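Local coordinates for protein 5'-methylthioadenosine nucleosidase / s-adenosylhomocysteine nucleosidase (Brucella melitensis bv. 1, PDB 4PR3) that belongs, as a nucleosidase, to the phosphorylase superfamily and holds adenine in the pocket of its alpha/beta fold, at residues 32-37 against 69-74; 81-86 against 228-233; 65-70 against 174-179. All coordinates share one frame; numbering follows the deposited sequence.

Contact 1 of 3, residues 32-37 against 69-74; sequences RLLYVM and SALAHL
L34 of strand 31-37 bridges to L71 and L74 of helix 60-76, a compact example of how one leucine can join a sheet to the helix laid over it. Its CB leaves the strand in the direction of the helix. CG then continues that course, standing anti to the backbone N (chi1 177°), and the side chain forks there into CD1 and CD2. CD2 does the touching: it lies 4.2 Å from L74 CD1 and 4.3 Å from L71 CD2. These two helix methyls, contributed by residues three apart in sequence, are themselves neighbours, L71 CD2 standing 4.4 Å from L74 CD1, so the three methyls form a small triangle. L74 sets out from its backbone toward the strand, whereas L71 comes within range through the end of its side chain. All three leucines are buried and the joint is purely apolar.

The backbone of L34 is hydrogen-bonded to L83 and I85 in the parallel strand 83-91. L33 and Y35 leave the strand on the opposite side from L34, where they pack on V225 and V218 of helix 207-226. Beyond helix 60-76 lies the second subunit, where A72 meets A72 of that chain.

Contact 2 of 3, residues 81-86 against 228-233; sequences PDLVIS and GLLSPS
L230 packs against D82 and L83, bringing the C-terminal tail beside the start of strand 83-91 in the central sheet of this alpha/beta fold; the tail leaves helix 207-226 through a Schellman motif at G228. The two methyls of L230 share the work. CD1 rests on the aliphatic root of D82, 3.9 Å from D82 CB, and CD2 lies 4.4 Å from L83 CB. L229 comes near without real contact, its CD2 being 4.7 Å from L83 CD2. The joint is thus small and made by van der Waals packing, with L83 buried and D82 and L230 partly exposed.

The next shell holds or flanks each partner. While D82 CB meets L230, the carboxylate is engaged at the other end: OD2 accepts a hydrogen bond from the backbone N of R32, which ties the residue to the adjoining strand. F136 touches both L83 and L230 and so joins the two halves of the contact. L185 of strand 184-192 likewise meets L83 and L229.

Farther out, the turn at G228 probably directs the tail. G228 has a positive phi of 94°, and two bonds lead back into the last helical turn. Its carbonyl also receives the side chain of S231, whose OG donates to G228 O over 2.9 Å, in the carbonyl plane and with a C=O...donor angle of 153°.

Contact 3 of 3, residues 65-70 against 174-179; sequences VNLASA and LRACQA
A176 presses its methyl against L67 and A68, the centre of a close helix pair in which helices 60-76 and 170-180 run nearly parallel within the alpha/beta fold. The local axes diverge by 20° and approach to 8.9 Å. Small residues at the crossing are consistent with this spacing: the CA atoms of A68 and A176 are 5.2 Å apart.

The direct contact is van der Waals packing, mostly between apolar side chains. A176 CB sits 4.1 Å from L67 CD2 and also meets backbone, with A68 N at 4.2 Å. L67 holds its CG anti to the backbone N (chi1 -169°), which carries the branch across to the second helix; there its CD2 reaches C177 SG at 4.3 Å, while C177 also packs on L184 of strand 184-192.

Contacts between subunits start from the same surface: A68 also touches A68 of the second subunit, and A179 touches V65 of that chain. R175 adds charge, its NE forming a salt bridge with E62 OE2 of the second subunit.

Polar bonds within a helix make up the last group. One turn of helix 60-76 is doubly fastened at V65 O, which accepts S69 N at 3.2 Å and S69 OG at 3.1 Å. The two donors come from opposite faces of the carbonyl plane, the hydroxyl tilted 26° from it.

From the N terminus, contact 1 opens on strand 31-37 and closes on helix 60-76, where contact 3 begins, the two sharing S69 and A70. Helix 60-76 makes the crossover from strand 54-55 to strand 83-91, with strand 31-37 between them in the sheet. Contact 2 opens at 81-86, inside the longer loop that contact 3 closes at helix 170-180, and ends beyond it at the C-terminal tail; contacts 2 and 3 therefore cross, whereas 1 and 2 stand in series. V84 CB lies 3.9 Å from C177 SG, joining the crossing pair. Together they tie the tail and two helices to the sheet; contacts 1 and 3, but not contact 2, also touch the second subunit.

Contact 1 of 3, residues 32-37 against 69-74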
ATOM      1  N   ARG A  32     -13.221  19.825 -10.357  1.00 15.26           N
ATOM      2  CA  ARG A  32     -12.290  18.948 -11.062  1.00 24.41           C
ATOM      3  C   ARG A  32     -12.296  17.523 -10.507  1.00 17.80           C
ATOM      4  O   ARG A  32     -11.956  17.295  -9.347  1.00 14.79           O
ATOM      5  CB  ARG A  32     -10.879  19.537 -11.037  1.00 24.43           C
ATOM      6  CG  ARG A  32     -10.272  19.731 -12.418  1.00 27.27           C
ATOM      7  CD  ARG A  32      -9.308  20.899 -12.425  1.00 30.77           C
ATOM      8  NE  ARG A  32      -8.730  21.125 -11.104  1.00 35.28           N
ATOM      9  CZ  ARG A  32      -7.766  22.002 -10.851  1.00 46.37           C
ATOM     10  NH1 ARG A  32      -7.260  22.735 -11.837  1.00 48.00           N
ATOM     11  NH2 ARG A  32      -7.303  22.144  -9.615  1.00 38.59           N
ATOM     12  N   LEU A  33     -12.688  16.572 -11.352  1.00 16.26           N
ATOM     13  CA  LEU A  33     -12.822  15.176 -10.948  1.00 15.86           C
ATOM     14  C   LEU A  33     -11.737  14.295 -11.558  1.00 16.25           C
ATOM     15  O   LEU A  33     -11.397  14.431 -12.734  1.00 15.69           O
ATOM     16  CB  LEU A  33     -14.191  14.630 -11.354  1.00 15.45           C
ATOM     17  CG  LEU A  33     -15.429  15.430 -10.958  1.00 12.75           C
ATOM     18  CD1 LEU A  33     -16.682  14.623 -11.246  1.00 14.61           C
ATOM     19  CD2 LEU A  33     -15.365  15.820  -9.498  1.00 15.56           C
ATOM     20  N   LEU A  34     -11.205  13.386 -10.750  1.00 18.28           N
ATOM     21  CA  LEU A  34     -10.172  12.460 -11.196  1.00 15.28           C
ATOM     22  C   LEU A  34     -10.618  11.008 -11.017  1.00 12.05           C
ATOM     23  O   LEU A  34     -10.850  10.553  -9.900  1.00 10.43           O
ATOM     24  CB  LEU A  34      -8.873  12.714 -10.428  1.00 14.46           C
ATOM     25  CG  LEU A  34      -7.710  11.770 -10.729  1.00 17.30           C
ATOM     26  CD1 LEU A  34      -7.348  11.838 -12.204  1.00 17.91           C
ATOM     27  CD2 LEU A  34      -6.511  12.103  -9.852  1.00 13.24           C
ATOM     28  N   TYR A  35     -10.740  10.285 -12.124  1.00 12.17           N
ATOM     29  CA  TYR A  35     -11.152   8.889 -12.069  1.00 12.33           C
ATOM     30  C   TYR A  35      -9.940   7.970 -12.073  1.00 16.07           C
ATOM     31  O   TYR A  35      -9.042   8.118 -12.904  1.00 17.07           O
ATOM     32  CB  TYR A  35     -12.065   8.550 -13.247  1.00 14.21           C
ATOM     33  CG  TYR A  35     -13.376   9.297 -13.237  1.00 16.59           C
ATOM     34  CD1 TYR A  35     -13.465  10.586 -13.746  1.00 18.85           C
ATOM     35  CD2 TYR A  35     -14.525   8.716 -12.716  1.00 15.04           C
ATOM     36  CE1 TYR A  35     -14.662  11.276 -13.738  1.00 19.35           C
ATOM     37  CE2 TYR A  35     -15.727   9.398 -12.707  1.00 16.08           C
ATOM     38  CZ  TYR A  35     -15.789  10.678 -13.219  1.00 19.06           C
ATOM     39  OH  TYR A  35     -16.982  11.365 -13.209  1.00 21.48           O
ATOM     40  N   VAL A  36      -9.911   7.027 -11.138  1.00 11.10           N
ATOM     41  CA  VAL A  36      -8.822   6.066 -11.077  1.00 12.18           C
ATOM     42  C   VAL A  36      -9.341   4.636 -11.200  1.00 12.73           C
ATOM     43  O   VAL A  36     -10.397   4.295 -10.668  1.00 11.23           O
ATOM     44  CB  VAL A  36      -7.971   6.233  -9.793  1.00 12.60           C
ATOM     45  CG1 VAL A  36      -7.530   7.681  -9.640  1.00 11.25           C
ATOM     46  CG2 VAL A  36      -8.737   5.781  -8.567  1.00 10.10           C
HETATM   47  N   MSE A  37      -8.611   3.810 -11.942  1.00 17.13           N
HETATM   48  CA  MSE A  37      -8.968   2.404 -12.096  1.00 18.67           C
HETATM   49  C   MSE A  37      -7.732   1.523 -11.985  1.00 18.20           C
HETATM   50  O   MSE A  37      -6.618   1.970 -12.247  1.00 18.38           O
HETATM   51  CB  MSE A  37      -9.677   2.164 -13.430  1.00 15.43           C
HETATM   52  CG  MSE A  37     -10.904   3.034 -13.632  1.00 17.27           C
HETATM   53 SE   MSE A  37     -12.116   2.385 -15.009  1.00 29.54          SE
HETATM   54  CE  MSE A  37     -12.763   0.779 -14.121  1.00 23.98           C
ATOM     55  N   SER A  69       1.812   9.198  -5.559  1.00 17.99           N
ATOM     56  CA  SER A  69       2.756   9.896  -6.425  1.00 17.28           C
ATOM     57  C   SER A  69       2.029  10.883  -7.321  1.00 23.77           C
ATOM     58  O   SER A  69       2.450  12.031  -7.463  1.00 30.65           O
ATOM     59  CB  SER A  69       3.541   8.908  -7.288  1.00 14.84           C
ATOM     60  OG  SER A  69       4.477   8.184  -6.515  1.00 18.07           O
ATOM     61  N   ALA A  70       0.940  10.425  -7.930  1.00 18.55           N
ATOM     62  CA  ALA A  70       0.160  11.265  -8.826  1.00 18.31           C
ATOM     63  C   ALA A  70      -0.384  12.479  -8.085  1.00 20.72           C
ATOM     64  O   ALA A  70      -0.274  13.606  -8.563  1.00 26.81           O
ATOM     65  CB  ALA A  70      -0.968  10.469  -9.454  1.00 14.46           C
ATOM     66  N   LEU A  71      -0.950  12.245  -6.907  1.00 17.47           N
ATOM     67  CA  LEU A  71      -1.524  13.323  -6.109  1.00 21.75           C
ATOM     68  C   LEU A  71      -0.462  14.302  -5.603  1.00 25.95           C
ATOM     69  O   LEU A  71      -0.730  15.490  -5.442  1.00 26.11           O
ATOM     70  CB  LEU A  71      -2.329  12.756  -4.937  1.00 18.78           C
ATOM     71  CG  LEU A  71      -3.626  12.045  -5.322  1.00 17.27           C
ATOM     72  CD1 LEU A  71      -4.333  11.504  -4.090  1.00 15.07           C
ATOM     73  CD2 LEU A  71      -4.533  12.985  -6.098  1.00 14.44           C
ATOM     74  N   ALA A  72       0.741  13.799  -5.352  1.00 24.96           N
ATOM     75  CA  ALA A  72       1.830  14.652  -4.897  1.00 26.47           C
ATOM     76  C   ALA A  72       2.333  15.537  -6.034  1.00 30.55           C
ATOM     77  O   ALA A  72       2.683  16.697  -5.816  1.00 34.51           O
ATOM     78  CB  ALA A  72       2.961  13.818  -4.326  1.00 26.59           C
ATOM     79  N   HIS A  73       2.367  14.985  -7.244  1.00 27.03           N
ATOM     80  CA  HIS A  73       2.729  15.761  -8.425  1.00 31.85           C
ATOM     81  C   HIS A  73       1.715  16.878  -8.652  1.00 34.91           C
ATOM     82  O   HIS A  73       2.085  18.025  -8.897  1.00 37.19           O
ATOM     83  CB  HIS A  73       2.798  14.866  -9.667  1.00 35.35           C
ATOM     84  CG  HIS A  73       3.985  13.952  -9.694  1.00 46.03           C
ATOM     85  ND1 HIS A  73       5.033  14.063  -8.806  1.00 47.06           N
ATOM     86  CD2 HIS A  73       4.290  12.912 -10.507  1.00 46.00           C
ATOM     87  CE1 HIS A  73       5.932  13.128  -9.069  1.00 45.57           C
ATOM     88  NE2 HIS A  73       5.504  12.418 -10.097  1.00 46.02           N
ATOM     89  N   LEU A  74       0.435  16.532  -8.558  1.00 34.75           N
ATOM     90  CA  LEU A  74      -0.644  17.483  -8.811  1.00 30.62           C
ATOM     91  C   LEU A  74      -0.713  18.594  -7.767  1.00 33.27           C
ATOM     92  O   LEU A  74      -1.041  19.734  -8.094  1.00 33.49           O
ATOM     93  CB  LEU A  74      -1.987  16.756  -8.890  1.00 24.91           C
ATOM     94  CG  LEU A  74      -2.173  15.786 -10.057  1.00 25.15           C
ATOM     95  CD1 LEU A  74      -3.466  15.011  -9.900  1.00 18.68           C
ATOM     96  CD2 LEU A  74      -2.152  16.527 -11.383  1.00 26.84           C
TER

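Contact 2 of 3, residues 81-86 against 228-233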
ATOM      1  N   PRO A  81      -7.286  17.863  -7.636  1.00 24.89           N
ATOM      2  CA  PRO A  81      -8.686  17.503  -7.880  1.00 20.13           C
ATOM      3  C   PRO A  81      -9.578  17.838  -6.691  1.00 15.92           C
ATOM      4  O   PRO A  81      -9.110  17.856  -5.552  1.00 18.92           O
ATOM      5  CB  PRO A  81      -8.623  15.984  -8.064  1.00 18.80           C
ATOM      6  CG  PRO A  81      -7.436  15.562  -7.285  1.00 19.82           C
ATOM      7  CD  PRO A  81      -6.442  16.675  -7.416  1.00 23.96           C
ATOM      8  N   ASP A  82     -10.848  18.122  -6.959  1.00 16.85           N
ATOM      9  CA  ASP A  82     -11.833  18.322  -5.902  1.00 13.58           C
ATOM     10  C   ASP A  82     -12.384  16.996  -5.398  1.00 12.61           C
ATOM     11  O   ASP A  82     -12.766  16.871  -4.236  1.00 11.45           O
ATOM     12  CB  ASP A  82     -12.969  19.218  -6.389  1.00 14.56           C
ATOM     13  CG  ASP A  82     -12.491  20.602  -6.764  1.00 20.23           C
ATOM     14  OD1 ASP A  82     -12.292  21.424  -5.847  1.00 27.61           O
ATOM     15  OD2 ASP A  82     -12.308  20.867  -7.973  1.00 21.10           O
ATOM     16  N   LEU A  83     -12.445  16.015  -6.294  1.00 11.64           N
ATOM     17  CA  LEU A  83     -12.927  14.686  -5.949  1.00 10.74           C
ATOM     18  C   LEU A  83     -12.165  13.606  -6.706  1.00 12.02           C
ATOM     19  O   LEU A  83     -11.949  13.719  -7.915  1.00 10.52           O
ATOM     20  CB  LEU A  83     -14.420  14.568  -6.256  1.00  9.05           C
ATOM     21  CG  LEU A  83     -15.043  13.177  -6.124  1.00  9.31           C
ATOM     22  CD1 LEU A  83     -15.025  12.709  -4.676  1.00  8.78           C
ATOM     23  CD2 LEU A  83     -16.460  13.161  -6.679  1.00  9.30           C
ATOM     24  N   VAL A  84     -11.767  12.554  -5.995  1.00  8.80           N
ATOM     25  CA  VAL A  84     -11.211  11.373  -6.640  1.00  8.76           C
ATOM     26  C   VAL A  84     -12.238  10.245  -6.611  1.00  9.05           C
ATOM     27  O   VAL A  84     -12.808   9.941  -5.561  1.00  8.22           O
ATOM     28  CB  VAL A  84      -9.911  10.899  -5.961  1.00 11.01           C
ATOM     29  CG1 VAL A  84      -9.457   9.569  -6.547  1.00  8.42           C
ATOM     30  CG2 VAL A  84      -8.818  11.948  -6.107  1.00 11.39           C
ATOM     31  N   ILE A  85     -12.485   9.636  -7.765  1.00  8.98           N
ATOM     32  CA  ILE A  85     -13.413   8.515  -7.837  1.00 10.02           C
ATOM     33  C   ILE A  85     -12.687   7.208  -8.135  1.00 11.21           C
ATOM     34  O   ILE A  85     -12.181   7.002  -9.239  1.00 11.24           O
ATOM     35  CB  ILE A  85     -14.510   8.724  -8.907  1.00 10.48           C
ATOM     36  CG1 ILE A  85     -15.313   9.997  -8.628  1.00 10.47           C
ATOM     37  CG2 ILE A  85     -15.437   7.524  -8.956  1.00  9.15           C
ATOM     38  CD1 ILE A  85     -14.827  11.209  -9.393  1.00 12.84           C
ATOM     39  N   SER A  86     -12.641   6.330  -7.142  1.00 11.46           N
ATOM     40  CA  SER A  86     -12.132   4.981  -7.337  1.00  9.73           C
ATOM     41  C   SER A  86     -13.272   4.082  -7.796  1.00  9.51           C
ATOM     42  O   SER A  86     -14.285   3.953  -7.111  1.00  9.58           O
ATOM     43  CB  SER A  86     -11.531   4.445  -6.037  1.00  9.54           C
ATOM     44  OG  SER A  86     -11.316   3.048  -6.103  1.00  9.71           O
ATOM     45  N   GLY A 228     -24.107  20.008  -6.006  1.00 14.87           N
ATOM     46  CA  GLY A 228     -23.465  20.417  -4.771  1.00 15.44           C
ATOM     47  C   GLY A 228     -23.036  19.297  -3.842  1.00 16.22           C
ATOM     48  O   GLY A 228     -22.950  19.499  -2.631  1.00 14.00           O
ATOM     49  N   LEU A 229     -22.773  18.120  -4.408  1.00 14.34           N
ATOM     50  CA  LEU A 229     -22.283  16.976  -3.638  1.00 13.05           C
ATOM     51  C   LEU A 229     -21.099  17.335  -2.738  1.00 14.72           C
ATOM     52  O   LEU A 229     -20.958  16.788  -1.644  1.00 16.34           O
ATOM     53  CB  LEU A 229     -21.891  15.824  -4.567  1.00 14.05           C
ATOM     54  CG  LEU A 229     -21.437  14.526  -3.890  1.00 10.89           C
ATOM     55  CD1 LEU A 229     -22.598  13.880  -3.153  1.00 10.38           C
ATOM     56  CD2 LEU A 229     -20.833  13.558  -4.896  1.00  9.03           C
ATOM     57  N   LEU A 230     -20.259  18.263  -3.177  1.00 15.47           N
ATOM     58  CA  LEU A 230     -19.167  18.694  -2.321  1.00 18.36           C
ATOM     59  C   LEU A 230     -19.560  20.019  -1.683  1.00 24.26           C
ATOM     60  O   LEU A 230     -19.443  21.073  -2.307  1.00 32.76           O
ATOM     61  CB  LEU A 230     -17.908  18.883  -3.168  1.00 15.80           C
ATOM     62  CG  LEU A 230     -17.771  17.952  -4.382  1.00 14.41           C
ATOM     63  CD1 LEU A 230     -16.639  18.387  -5.295  1.00 13.45           C
ATOM     64  CD2 LEU A 230     -17.565  16.507  -3.951  1.00 14.07           C
ATOM     65  N   SER A 231     -19.966  19.951  -0.414  1.00 32.80           N
ATOM     66  CA  SER A 231     -20.448  21.101   0.359  1.00 36.89           C
ATOM     67  C   SER A 231     -21.010  20.628   1.704  1.00 47.70           C
ATOM     68  O   SER A 231     -21.577  19.536   1.794  1.00 41.22           O
ATOM     69  CB  SER A 231     -21.528  21.882  -0.399  1.00 33.04           C
ATOM     70  OG  SER A 231     -22.788  21.246  -0.296  1.00 41.06           O
ATOM     71  N   PRO A 232     -20.849  21.450   2.755  1.00 53.71           N
ATOM     72  CA  PRO A 232     -21.378  21.201   4.103  1.00 45.77           C
ATOM     73  C   PRO A 232     -22.829  21.655   4.265  1.00 51.82           C
ATOM     74  O   PRO A 232     -23.475  21.911   3.244  1.00 51.48           O
ATOM     75  CB  PRO A 232     -20.466  22.051   4.986  1.00 49.87           C
ATOM     76  CG  PRO A 232     -20.107  23.207   4.117  1.00 53.34           C
ATOM     77  CD  PRO A 232     -20.003  22.659   2.715  1.00 47.95           C
ATOM     78  N   SER A 233     -23.304  21.666   5.520  1.00 48.74           N
ATOM     79  CA  SER A 233     -24.540  22.310   6.033  1.00 30.47           C
ATOM     80  C   SER A 233     -25.345  21.399   6.965  1.00 38.80           C
ATOM     81  O   SER A 233     -26.120  21.870   7.803  1.00 11.58           O
ATOM     82  CB  SER A 233     -25.452  22.891   4.948  1.00 41.71           C
ATOM     83  OG  SER A 233     -24.837  23.996   4.308  1.00 58.60           O
TER

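Contact 3 of 3, residues 65-70 against 174-179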
ATOM      1  N   VAL A  65       1.120   3.386  -3.876  1.00  8.65           N
ATOM      2  CA  VAL A  65       2.316   4.004  -4.429  1.00  9.00           C
ATOM      3  C   VAL A  65       1.989   4.884  -5.635  1.00  9.84           C
ATOM      4  O   VAL A  65       2.420   6.035  -5.706  1.00 12.40           O
ATOM      5  CB  VAL A  65       3.383   2.950  -4.810  1.00  9.28           C
ATOM      6  CG1 VAL A  65       4.513   3.591  -5.607  1.00  7.99           C
ATOM      7  CG2 VAL A  65       3.932   2.269  -3.565  1.00  5.48           C
ATOM      8  N   ASN A  66       1.215   4.346  -6.572  1.00  8.32           N
ATOM      9  CA  ASN A  66       0.871   5.078  -7.787  1.00  9.06           C
ATOM     10  C   ASN A  66      -0.006   6.309  -7.561  1.00  9.89           C
ATOM     11  O   ASN A  66       0.214   7.349  -8.178  1.00 11.48           O
ATOM     12  CB  ASN A  66       0.221   4.149  -8.816  1.00  9.05           C
ATOM     13  CG  ASN A  66       1.217   3.208  -9.463  1.00 11.35           C
ATOM     14  OD1 ASN A  66       2.395   3.539  -9.616  1.00  9.45           O
ATOM     15  ND2 ASN A  66       0.748   2.025  -9.846  1.00 10.00           N
ATOM     16  N   LEU A  67      -0.998   6.198  -6.684  1.00  9.85           N
ATOM     17  CA  LEU A  67      -1.910   7.314  -6.450  1.00 10.88           C
ATOM     18  C   LEU A  67      -1.285   8.405  -5.586  1.00 12.09           C
ATOM     19  O   LEU A  67      -1.530   9.589  -5.811  1.00 18.31           O
ATOM     20  CB  LEU A  67      -3.234   6.840  -5.845  1.00 11.75           C
ATOM     21  CG  LEU A  67      -4.356   7.883  -5.793  1.00 13.17           C
ATOM     22  CD1 LEU A  67      -4.644   8.457  -7.178  1.00 13.54           C
ATOM     23  CD2 LEU A  67      -5.620   7.293  -5.188  1.00 12.25           C
ATOM     24  N   ALA A  68      -0.478   8.013  -4.606  1.00 10.66           N
ATOM     25  CA  ALA A  68       0.199   8.990  -3.756  1.00 12.13           C
ATOM     26  C   ALA A  68       1.195   9.820  -4.559  1.00 18.28           C
ATOM     27  O   ALA A  68       1.395  11.000  -4.278  1.00 20.00           O
ATOM     28  CB  ALA A  68       0.895   8.310  -2.591  1.00 10.95           C
ATOM     29  N   SER A  69       1.812   9.198  -5.559  1.00 17.99           N
ATOM     30  CA  SER A  69       2.756   9.896  -6.425  1.00 17.28           C
ATOM     31  C   SER A  69       2.029  10.883  -7.321  1.00 23.77           C
ATOM     32  O   SER A  69       2.450  12.031  -7.463  1.00 30.65           O
ATOM     33  CB  SER A  69       3.541   8.908  -7.288  1.00 14.84           C
ATOM     34  OG  SER A  69       4.477   8.184  -6.515  1.00 18.07           O
ATOM     35  N   ALA A  70       0.940  10.425  -7.930  1.00 18.55           N
ATOM     36  CA  ALA A  70       0.160  11.265  -8.826  1.00 18.31           C
ATOM     37  C   ALA A  70      -0.384  12.479  -8.085  1.00 20.72           C
ATOM     38  O   ALA A  70      -0.274  13.606  -8.563  1.00 26.81           O
ATOM     39  CB  ALA A  70      -0.968  10.469  -9.454  1.00 14.46           C
ATOM     40  N   LEU A 174      -7.975   5.545  -0.443  1.00 10.49           N
ATOM     41  CA  LEU A 174      -8.465   6.396   0.629  1.00  8.89           C
ATOM     42  C   LEU A 174      -7.330   7.032   1.415  1.00 10.29           C
ATOM     43  O   LEU A 174      -7.313   8.248   1.619  1.00 10.74           O
ATOM     44  CB  LEU A 174      -9.361   5.599   1.577  1.00 11.45           C
ATOM     45  CG  LEU A 174      -9.959   6.425   2.717  1.00 12.26           C
ATOM     46  CD1 LEU A 174     -10.795   7.566   2.155  1.00  9.69           C
ATOM     47  CD2 LEU A 174     -10.786   5.556   3.641  1.00 10.89           C
ATOM     48  N   ARG A 175      -6.388   6.207   1.858  1.00 11.58           N
ATOM     49  CA  ARG A 175      -5.266   6.691   2.655  1.00 10.76           C
ATOM     50  C   ARG A 175      -4.416   7.673   1.862  1.00  8.68           C
ATOM     51  O   ARG A 175      -3.867   8.616   2.422  1.00 10.39           O
ATOM     52  CB  ARG A 175      -4.416   5.526   3.160  1.00  8.12           C
ATOM     53  CG  ARG A 175      -5.161   4.582   4.081  1.00  8.31           C
ATOM     54  CD  ARG A 175      -5.650   5.288   5.342  1.00 10.99           C
ATOM     55  NE  ARG A 175      -4.545   5.829   6.128  1.00 12.63           N
ATOM     56  CZ  ARG A 175      -4.356   7.123   6.364  1.00 17.48           C
ATOM     57  NH1 ARG A 175      -5.207   8.022   5.885  1.00 15.17           N
ATOM     58  NH2 ARG A 175      -3.316   7.518   7.085  1.00 19.75           N
ATOM     59  N   ALA A 176      -4.326   7.450   0.556  1.00  9.33           N
ATOM     60  CA  ALA A 176      -3.623   8.366  -0.334  1.00 10.77           C
ATOM     61  C   ALA A 176      -4.357   9.705  -0.436  1.00 13.30           C
ATOM     62  O   ALA A 176      -3.736  10.767  -0.398  1.00 14.49           O
ATOM     63  CB  ALA A 176      -3.455   7.742  -1.712  1.00  6.93           C
ATOM     64  N   CYS A 177      -5.681   9.647  -0.559  1.00 10.74           N
ATOM     65  CA  CYS A 177      -6.497  10.853  -0.655  1.00  9.95           C
ATOM     66  C   CYS A 177      -6.528  11.628   0.660  1.00 11.42           C
ATOM     67  O   CYS A 177      -6.496  12.856   0.663  1.00 13.14           O
ATOM     68  CB  CYS A 177      -7.921  10.508  -1.092  1.00  9.91           C
ATOM     69  SG  CYS A 177      -8.050   9.827  -2.762  1.00 11.65           S
ATOM     70  N   GLN A 178      -6.594  10.907   1.776  1.00 10.37           N
ATOM     71  CA  GLN A 178      -6.587  11.539   3.089  1.00 10.49           C
ATOM     72  C   GLN A 178      -5.244  12.202   3.356  1.00 13.96           C
ATOM     73  O   GLN A 178      -5.167  13.217   4.049  1.00 15.00           O
ATOM     74  CB  GLN A 178      -6.892  10.516   4.184  1.00  9.98           C
ATOM     75  CG  GLN A 178      -8.345  10.070   4.224  1.00 14.24           C
ATOM     76  CD  GLN A 178      -8.596   8.986   5.260  1.00 17.62           C
ATOM     77  OE1 GLN A 178      -7.713   8.182   5.568  1.00 17.54           O
ATOM     78  NE2 GLN A 178      -9.805   8.962   5.803  1.00 14.23           N
ATOM     79  N   ALA A 179      -4.190  11.621   2.792  1.00 14.66           N
ATOM     80  CA  ALA A 179      -2.838  12.139   2.959  1.00 15.13           C
ATOM     81  C   ALA A 179      -2.683  13.534   2.357  1.00 17.37           C
ATOM     82  O   ALA A 179      -2.005  14.385   2.930  1.00 20.48           O
ATOM     83  CB  ALA A 179      -1.828  11.181   2.352  1.00 12.36           C
TER